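Local coordinates for papillomavirus transcription factor E2 (Human papillomavirus type 18, PDB 1QQH), which regulates viral transcription through its N-terminal activation domain and, as in related papillomavirus E2 proteins, probably also supports viral DNA replication, at residues C87-R91 and G92-V96; E25-L29 and Q30-E34; V122-N126 and N127-C131. The protein carries 1 engineered substitution. All blocks are in the same frame, centred on the assembly; numbering follows the deposited sequence.

Contact 1. Residues C87-R91 and G92-V96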
loop_
_atom_site.group_PDB
_atom_site.type_symbol
_atom_site.label_atom_id
_atom_site.label_comp_id
_atom_site.label_asym_id
_atom_site.label_seq_id
_atom_site.Cartn_x
_atom_site.Cartn_y
_atom_site.Cartn_z
ATOM N N CYS A 87 -17.619 -10.056 13.771
ATOM C CA CYS A 87 -18.910 -10.393 14.328
ATOM C C CYS A 87 -19.247 -9.442 15.455
ATOM O O CYS A 87 -18.414 -9.152 16.314
ATOM C CB CYS A 87 -18.915 -11.828 14.835
ATOM S SG CYS A 87 -18.818 -13.030 13.510
ATOM N N VAL A 88 -20.481 -8.963 15.430
ATOM C CA VAL A 88 -20.989 -8.028 16.415
ATOM C C VAL A 88 -22.017 -8.702 17.321
ATOM O O VAL A 88 -23.139 -8.967 16.896
ATOM C CB VAL A 88 -21.667 -6.826 15.714
ATOM C CG1 VAL A 88 -22.145 -5.819 16.737
ATOM C CG2 VAL A 88 -20.699 -6.183 14.728
ATOM N N SER A 89 -21.638 -8.974 18.565
ATOM C CA SER A 89 -22.562 -9.588 19.518
ATOM C C SER A 89 -22.736 -8.633 20.693
ATOM O O SER A 89 -22.093 -7.592 20.747
ATOM C CB SER A 89 -22.004 -10.903 20.043
ATOM O OG SER A 89 -20.885 -10.665 20.881
ATOM N N HIS A 90 -23.599 -8.999 21.634
ATOM C CA HIS A 90 -23.832 -8.170 22.811
ATOM C C HIS A 90 -22.569 -8.181 23.672
ATOM O O HIS A 90 -22.314 -7.247 24.423
ATOM C CB HIS A 90 -25.030 -8.704 23.603
ATOM C CG HIS A 90 -25.390 -7.871 24.795
ATOM N ND1 HIS A 90 -24.889 -8.119 26.055
ATOM C CD2 HIS A 90 -26.174 -6.773 24.911
ATOM C CE1 HIS A 90 -25.348 -7.209 26.896
ATOM N NE2 HIS A 90 -26.129 -6.380 26.228
ATOM N N ARG A 91 -21.767 -9.235 23.540
ATOM C CA ARG A 91 -20.528 -9.339 24.303
ATOM C C ARG A 91 -19.400 -8.443 23.766
ATOM O O ARG A 91 -18.533 -8.007 24.525
ATOM C CB ARG A 91 -20.043 -10.793 24.340
ATOM C CG ARG A 91 -18.643 -10.925 24.925
ATOM C CD ARG A 91 -18.171 -12.363 25.060
ATOM N NE ARG A 91 -16.735 -12.400 25.326
ATOM C CZ ARG A 91 -16.017 -13.511 25.451
ATOM N NH1 ARG A 91 -16.598 -14.699 25.339
ATOM N NH2 ARG A 91 -14.711 -13.433 25.677
ATOM N N GLY A 92 -19.407 -8.173 22.465
ATOM C CA GLY A 92 -18.368 -7.342 21.888
ATOM C C GLY A 92 -18.124 -7.649 20.424
ATOM O O GLY A 92 -18.970 -8.263 19.765
ATOM N N LEU A 93 -16.975 -7.218 19.905
ATOM C CA LEU A 93 -16.634 -7.463 18.502
ATOM C C LEU A 93 -15.570 -8.539 18.420
ATOM O O LEU A 93 -14.589 -8.518 19.163
ATOM C CB LEU A 93 -16.107 -6.196 17.838
ATOM C CG LEU A 93 -16.967 -4.935 17.940
ATOM C CD1 LEU A 93 -16.300 -3.825 17.131
ATOM C CD2 LEU A 93 -18.377 -5.206 17.426
ATOM N N TYR A 94 -15.760 -9.487 17.515
ATOM C CA TYR A 94 -14.789 -10.550 17.370
ATOM C C TYR A 94 -14.722 -11.041 15.931
ATOM O O TYR A 94 -15.544 -10.678 15.090
ATOM C CB TYR A 94 -15.158 -11.717 18.309
ATOM C CG TYR A 94 -16.433 -12.471 17.945
ATOM C CD1 TYR A 94 -16.392 -13.604 17.127
ATOM C CD2 TYR A 94 -17.674 -12.058 18.424
ATOM C CE1 TYR A 94 -17.555 -14.312 16.797
ATOM C CE2 TYR A 94 -18.844 -12.753 18.104
ATOM C CZ TYR A 94 -18.775 -13.882 17.288
ATOM O OH TYR A 94 -19.925 -14.567 16.962
ATOM N N TYR A 95 -13.712 -11.845 15.650
ATOM C CA TYR A 95 -13.574 -12.453 14.349
ATOM C C TYR A 95 -13.164 -13.881 14.676
ATOM O O TYR A 95 -12.545 -14.129 15.714
ATOM C CB TYR A 95 -12.521 -11.735 13.494
ATOM C CG TYR A 95 -11.102 -11.734 14.026
ATOM C CD1 TYR A 95 -10.139 -12.601 13.506
ATOM C CD2 TYR A 95 -10.704 -10.820 15.002
ATOM C CE1 TYR A 95 -8.816 -12.554 13.940
ATOM C CE2 TYR A 95 -9.393 -10.763 15.444
ATOM C CZ TYR A 95 -8.453 -11.629 14.910
ATOM O OH TYR A 95 -7.147 -11.561 15.339
ATOM N N VAL A 96 -13.545 -14.825 13.825
ATOM C CA VAL A 96 -13.197 -16.214 14.076
ATOM C C VAL A 96 -11.797 -16.434 13.541
ATOM O O VAL A 96 -11.544 -16.247 12.354
ATOM C CB VAL A 96 -14.190 -17.171 13.379
ATOM C CG1 VAL A 96 -13.863 -18.613 13.731
ATOM C CG2 VAL A 96 -15.609 -16.830 13.803
#
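Tyr94 lays one face of its phenol ring over the side chain of Cys87, its partner in an antiparallel hydrogen-bonded pair. The CG of Tyr94 sits between its own backbone N and carbonyl carbon (chi1 68°), and this torsion folds the ring back across the neighbouring strand. Cys87 CB stands 3.4 Å from the ring centroid, close to the normal, in a CH-pi contact displaced toward the hydroxyl end; its distance to Tyr94 CZ is 3.2 Å, which is tight packing. Cys87 SG reaches the same ring obliquely, 4.3 Å from the centroid, as a sulfur-aromatic contact. Ser89 OG approaches the ring at its edge, 4.0 Å from Tyr94 CE2. That hydroxyl also donates to Gly92 O at 3.3 Å, where it joins Ser89 N, so that one carbonyl oxygen is gripped by two donors of a single residue. A weak bond from Arg91 N to Ser89 OG ties the turn to the same hydroxyl. On the other face of the sheet Val88 and Leu93 lie side by side, with Val88 CG2 3.7 Å from Leu93 CD2. The backbones are joined by Tyr94 N to Cys87 O at 2.9 Å, with the donor in the carbonyl plane. Arg91 leads its extended chain away to a salt bridge with Glu106; the Tyr94 ring meets that of Phe103 with planes at about 45°, and Tyr94 OH bonds weakly to Ser134 OG. Such cross-strand pairing around a two-residue turn, His90-Arg91, is characteristic of a tight antiparallel beta hairpin, here the one joining strands 81-89 and 92-97.

Contact 2. Residues E25-L29 and Q30-E34; sequences EDWTL and QDTCE
Asp31 sets its CB against the edge of the Trp27 indole, near the ring plane and 4.0 Å from Trp27 CE3; the same carbon lies 3.5 Å from Thr28 O. With CG beside its own backbone N (chi1 -68°), the carboxylate turns back over Thr28, its plane nearly perpendicular to the indole. Asp31 CG comes to 3.0 Å from Thr28 OG1. At the tip, Asp31 OD2 accepts the backbone N-H of Thr28 at 3.0 Å in an almost straight bond (172°), although the donor approaches from above the carboxylate plane. In the opposite sense, Thr28 OG1 accepts from Asp31 N, also at 3.0 Å. Together the two bonds restrain the rotation of both side chains. Alongside, Thr32 N makes long, weak bonds to Thr28 O and Leu29 O, while a water donates to Trp27 O and reaches Thr32 OG1 weakly.

Trp27 is itself held by a bond from NE1 to Tyr22 O and by an edge-to-face contact with Tyr73, and it packs on Leu29 of the second subunit. Leu29 in turn meets Trp27 of that subunit, which puts the bend at the dimer contact. The Thr28-Asp31 exchange has the reciprocal pattern of a capping box; a type I beta turn from Gln30 to Cys33 overlaps it and leads to Cys33, the N-cap of helix 34-37.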
loop_
_atom_site.group_PDB
_atom_site.type_symbol
_atom_site.label_atom_id
_atom_site.label_comp_id
_atom_site.label_asym_id
_atom_site.label_seq_id
_atom_site.Cartn_x
_atom_site.Cartn_y
_atom_site.Cartn_z
ATOM N N GLU A 25 -6.729 -7.853 -4.469
ATOM C CA GLU A 25 -7.794 -6.958 -4.029
ATOM C C GLU A 25 -7.300 -5.524 -4.016
ATOM O O GLU A 25 -6.096 -5.268 -4.108
ATOM C CB GLU A 25 -8.276 -7.315 -2.623
ATOM C CG GLU A 25 -8.826 -8.720 -2.464
ATOM C CD GLU A 25 -9.331 -8.978 -1.052
ATOM O OE1 GLU A 25 -8.715 -8.448 -0.101
ATOM O OE2 GLU A 25 -10.327 -9.714 -0.897
ATOM N N ASP A 26 -8.236 -4.589 -3.917
ATOM C CA ASP A 26 -7.861 -3.198 -3.854
ATOM C C ASP A 26 -7.338 -2.921 -2.450
ATOM O O ASP A 26 -7.952 -3.311 -1.463
ATOM C CB ASP A 26 -9.052 -2.288 -4.145
ATOM C CG ASP A 26 -9.487 -2.346 -5.592
ATOM O OD1 ASP A 26 -8.608 -2.434 -6.482
ATOM O OD2 ASP A 26 -10.713 -2.287 -5.848
ATOM N N TRP A 27 -6.183 -2.278 -2.377
ATOM C CA TRP A 27 -5.588 -1.914 -1.109
ATOM C C TRP A 27 -5.180 -0.459 -1.223
ATOM O O TRP A 27 -4.324 -0.106 -2.039
ATOM C CB TRP A 27 -4.360 -2.765 -0.809
ATOM C CG TRP A 27 -4.681 -4.191 -0.583
ATOM C CD1 TRP A 27 -4.692 -5.188 -1.515
ATOM C CD2 TRP A 27 -5.102 -4.790 0.651
ATOM N NE1 TRP A 27 -5.093 -6.371 -0.939
ATOM C CE2 TRP A 27 -5.351 -6.155 0.388
ATOM C CE3 TRP A 27 -5.295 -4.305 1.950
ATOM C CZ2 TRP A 27 -5.784 -7.042 1.376
ATOM C CZ3 TRP A 27 -5.728 -5.189 2.936
ATOM C CH2 TRP A 27 -5.967 -6.545 2.638
ATOM N N THR A 28 -5.806 0.390 -0.417
ATOM C CA THR A 28 -5.490 1.811 -0.431
ATOM C C THR A 28 -4.291 2.049 0.474
ATOM O O THR A 28 -3.880 1.155 1.217
ATOM C CB THR A 28 -6.665 2.641 0.093
ATOM O OG1 THR A 28 -6.942 2.260 1.445
ATOM C CG2 THR A 28 -7.893 2.411 -0.765
ATOM N N LEU A 29 -3.720 3.245 0.392
ATOM C CA LEU A 29 -2.590 3.599 1.235
ATOM C C LEU A 29 -3.074 3.566 2.677
ATOM O O LEU A 29 -2.362 3.130 3.575
ATOM C CB LEU A 29 -2.086 4.992 0.864
ATOM C CG LEU A 29 -1.506 5.018 -0.550
ATOM C CD1 LEU A 29 -1.262 6.446 -1.022
ATOM C CD2 LEU A 29 -0.213 4.209 -0.544
ATOM N N GLN A 30 -4.308 4.011 2.886
ATOM C CA GLN A 30 -4.912 4.026 4.215
ATOM C C GLN A 30 -4.983 2.613 4.804
ATOM O O GLN A 30 -4.602 2.397 5.959
ATOM C CB GLN A 30 -6.315 4.650 4.143
ATOM C CG GLN A 30 -7.109 4.563 5.437
ATOM C CD GLN A 30 -8.449 5.285 5.367
ATOM O OE1 GLN A 30 -8.520 6.521 5.439
ATOM N NE2 GLN A 30 -9.524 4.512 5.225
ATOM N N ASP A 31 -5.455 1.656 4.006
ATOM C CA ASP A 31 -5.571 0.260 4.442
ATOM C C ASP A 31 -4.261 -0.308 4.948
ATOM O O ASP A 31 -4.250 -1.169 5.817
ATOM C CB ASP A 31 -6.029 -0.649 3.297
ATOM C CG ASP A 31 -7.443 -0.386 2.858
ATOM O OD1 ASP A 31 -8.262 0.051 3.693
ATOM O OD2 ASP A 31 -7.742 -0.641 1.671
ATOM N N THR A 32 -3.154 0.170 4.400
ATOM C CA THR A 32 -1.849 -0.350 4.776
ATOM C C THR A 32 -1.004 0.528 5.682
ATOM O O THR A 32 0.146 0.189 5.953
ATOM C CB THR A 32 -1.010 -0.661 3.513
ATOM O OG1 THR A 32 -0.828 0.539 2.751
ATOM C CG2 THR A 32 -1.713 -1.689 2.640
ATOM N N CYS A 33 -1.553 1.638 6.169
ATOM C CA CYS A 33 -0.759 2.530 7.012
ATOM C C CYS A 33 -0.557 2.037 8.440
ATOM O O CYS A 33 -1.271 1.158 8.918
ATOM C CB CYS A 33 -1.367 3.938 7.025
ATOM S SG CYS A 33 -2.846 4.119 8.040
ATOM N N GLU A 34 0.434 2.619 9.112
ATOM C CA GLU A 34 0.778 2.262 10.485
ATOM C C GLU A 34 -0.339 2.542 11.477
ATOM O O GLU A 34 -0.620 1.715 12.346
ATOM C CB GLU A 34 2.036 3.015 10.930
ATOM C CG GLU A 34 3.346 2.403 10.454
ATOM C CD GLU A 34 4.561 3.296 10.730
ATOM O OE1 GLU A 34 5.705 2.828 10.519
ATOM O OE2 GLU A 34 4.373 4.463 11.150
HETATM O O HOH W 1 -1.785 0.200 -0.568
#

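Contact 3. Residues V122-N126 and N127-C131; sequences VHFGN and NVIDC
His123 and Val128 touch side by side in a beta hairpin with a two-residue loop, Gly125-Asn126, whose type II' turn runs from Phe124 to Asn127 and links strand 120-124 with strand 127-128. Gly125 takes the first corner of that turn with positive phi (69°), a conformation glycine adopts readily.

Backbone bonds set the register. Phe124 N donates to Asn127 O at 2.8 Å, and Asn127 N answers to Phe124 O, coming from above the carbonyl plane. Farther from the turn, Ile129 N binds Val122 O at 2.7 Å.

The CH-pi contact belongs to the non-hydrogen-bonded pair. Val128 CG2 stands over one face of the imidazole, 3.7 Å from its centroid and displaced toward the rim, with His123 NE2 its nearest ring atom at 3.4 Å. That nitrogen also bonds to Glu121 OE1, which helps to fix the turn of the ring beneath the methyl.

Apolar packing occupies the face carrying Phe124. Ile129 lies alongside it, its CD1 3.6 Å from Phe124 CB and near the plane at the edge of the phenyl ring. Phe124 CG is anti to the backbone N (chi1 -168°), and the ring leads away from Ile129. Met135 packs on both side chains.

Where direct pairing gives way, a water bridges the two segments, accepting from Val122 N at 2.7 Å and donating to Ile129 O at 3.0 Å.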
loop_
_atom_site.group_PDB
_atom_site.type_symbol
_atom_site.label_atom_id
_atom_site.label_comp_id
_atom_site.label_asym_id
_atom_site.label_seq_id
_atom_site.Cartn_x
_atom_site.Cartn_y
_atom_site.Cartn_z
ATOM N N VAL A 122 -26.649 -2.944 22.230
ATOM C CA VAL A 122 -25.848 -2.865 21.011
ATOM C C VAL A 122 -26.695 -2.704 19.753
ATOM O O VAL A 122 -27.638 -3.465 19.521
ATOM C CB VAL A 122 -24.969 -4.127 20.834
ATOM C CG1 VAL A 122 -24.053 -3.949 19.648
ATOM C CG2 VAL A 122 -24.163 -4.391 22.096
ATOM N N HIS A 123 -26.352 -1.709 18.943
ATOM C CA HIS A 123 -27.057 -1.457 17.698
ATOM C C HIS A 123 -26.087 -1.539 16.527
ATOM O O HIS A 123 -25.014 -0.942 16.551
ATOM C CB HIS A 123 -27.710 -0.073 17.707
ATOM C CG HIS A 123 -28.834 0.068 18.686
ATOM N ND1 HIS A 123 -29.728 1.115 18.641
ATOM C CD2 HIS A 123 -29.202 -0.697 19.740
ATOM C CE1 HIS A 123 -30.601 0.987 19.624
ATOM N NE2 HIS A 123 -30.306 -0.104 20.305
ATOM N N PHE A 124 -26.464 -2.293 15.504
ATOM C CA PHE A 124 -25.626 -2.423 14.326
ATOM C C PHE A 124 -26.489 -2.044 13.138
ATOM O O PHE A 124 -27.294 -2.846 12.659
ATOM C CB PHE A 124 -25.123 -3.857 14.165
ATOM C CG PHE A 124 -24.021 -4.002 13.148
ATOM C CD1 PHE A 124 -23.641 -5.261 12.693
ATOM C CD2 PHE A 124 -23.355 -2.886 12.653
ATOM C CE1 PHE A 124 -22.614 -5.405 11.761
ATOM C CE2 PHE A 124 -22.326 -3.021 11.719
ATOM C CZ PHE A 124 -21.958 -4.282 11.273
ATOM N N GLY A 125 -26.320 -0.813 12.668
ATOM C CA GLY A 125 -27.113 -0.348 11.551
ATOM C C GLY A 125 -28.552 -0.202 11.994
ATOM O O GLY A 125 -28.852 0.564 12.912
ATOM N N ASN A 126 -29.442 -0.958 11.361
ATOM C CA ASN A 126 -30.863 -0.901 11.680
ATOM C C ASN A 126 -31.296 -2.089 12.547
ATOM O O ASN A 126 -32.487 -2.371 12.685
ATOM C CB ASN A 126 -31.667 -0.883 10.376
ATOM C CG ASN A 126 -33.108 -0.452 10.578
ATOM O OD1 ASN A 126 -33.905 -0.457 9.637
ATOM N ND2 ASN A 126 -33.451 -0.070 11.807
ATOM N N ASN A 127 -30.328 -2.773 13.149
ATOM C CA ASN A 127 -30.628 -3.938 13.973
ATOM C C ASN A 127 -30.119 -3.830 15.407
ATOM O O ASN A 127 -29.010 -3.353 15.647
ATOM C CB ASN A 127 -30.007 -5.185 13.342
ATOM C CG ASN A 127 -30.270 -5.284 11.852
ATOM O OD1 ASN A 127 -29.823 -4.439 11.069
ATOM N ND2 ASN A 127 -30.995 -6.321 11.449
ATOM N N VAL A 128 -30.928 -4.276 16.360
ATOM C CA VAL A 128 -30.513 -4.263 17.756
ATOM C C VAL A 128 -29.973 -5.651 18.038
ATOM O O VAL A 128 -30.695 -6.637 17.922
ATOM C CB VAL A 128 -31.684 -3.969 18.709
ATOM C CG1 VAL A 128 -31.308 -4.364 20.129
ATOM C CG2 VAL A 128 -32.020 -2.487 18.666
ATOM N N ILE A 129 -28.700 -5.726 18.404
ATOM C CA ILE A 129 -28.073 -7.010 18.666
ATOM C C ILE A 129 -28.040 -7.407 20.129
ATOM O O ILE A 129 -27.100 -7.088 20.853
ATOM C CB ILE A 129 -26.641 -7.041 18.108
ATOM C CG1 ILE A 129 -26.682 -6.804 16.599
ATOM C CG2 ILE A 129 -25.984 -8.372 18.421
ATOM C CD1 ILE A 129 -25.364 -6.997 15.914
ATOM N N ASP A 130 -29.082 -8.104 20.561
ATOM C CA ASP A 130 -29.168 -8.585 21.933
ATOM C C ASP A 130 -29.027 -10.099 21.849
ATOM O O ASP A 130 -28.020 -10.602 21.349
ATOM C CB ASP A 130 -30.516 -8.200 22.560
ATOM C CG ASP A 130 -31.695 -8.486 21.643
ATOM O OD1 ASP A 130 -31.791 -9.622 21.127
ATOM O OD2 ASP A 130 -32.529 -7.573 21.446
ATOM N N CYS A 131 -30.036 -10.817 22.333
ATOM C CA CYS A 131 -30.043 -12.275 22.284
ATOM C C CYS A 131 -28.656 -12.891 22.459
ATOM O O CYS A 131 -27.789 -12.334 23.138
ATOM C CB CYS A 131 -30.642 -12.727 20.949
ATOM S SG CYS A 131 -29.856 -11.966 19.491
HETATM O O HOH W 2 -28.235 -5.117 22.776
#

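Overall arrangement
Along the chain contact 2 comes first, then contact 1, then contact 3. Contacts 1 and 3 are hairpins of one antiparallel sheet, with centres about 12 Å apart, and they meet directly: Val88 of contact 1 packs against Phe124 and Ile129 of contact 3, so the two hairpins pack together on the same side of the chain's centre. Contact 2 lies on the opposite side, in the loop between helix 3-19 and helix 34-37, its centre about 24 Å from contact 1 and 29 Å from contact 3. The sheet's hairpins thus stand apart from the loop that meets the second subunit, within one activation domain.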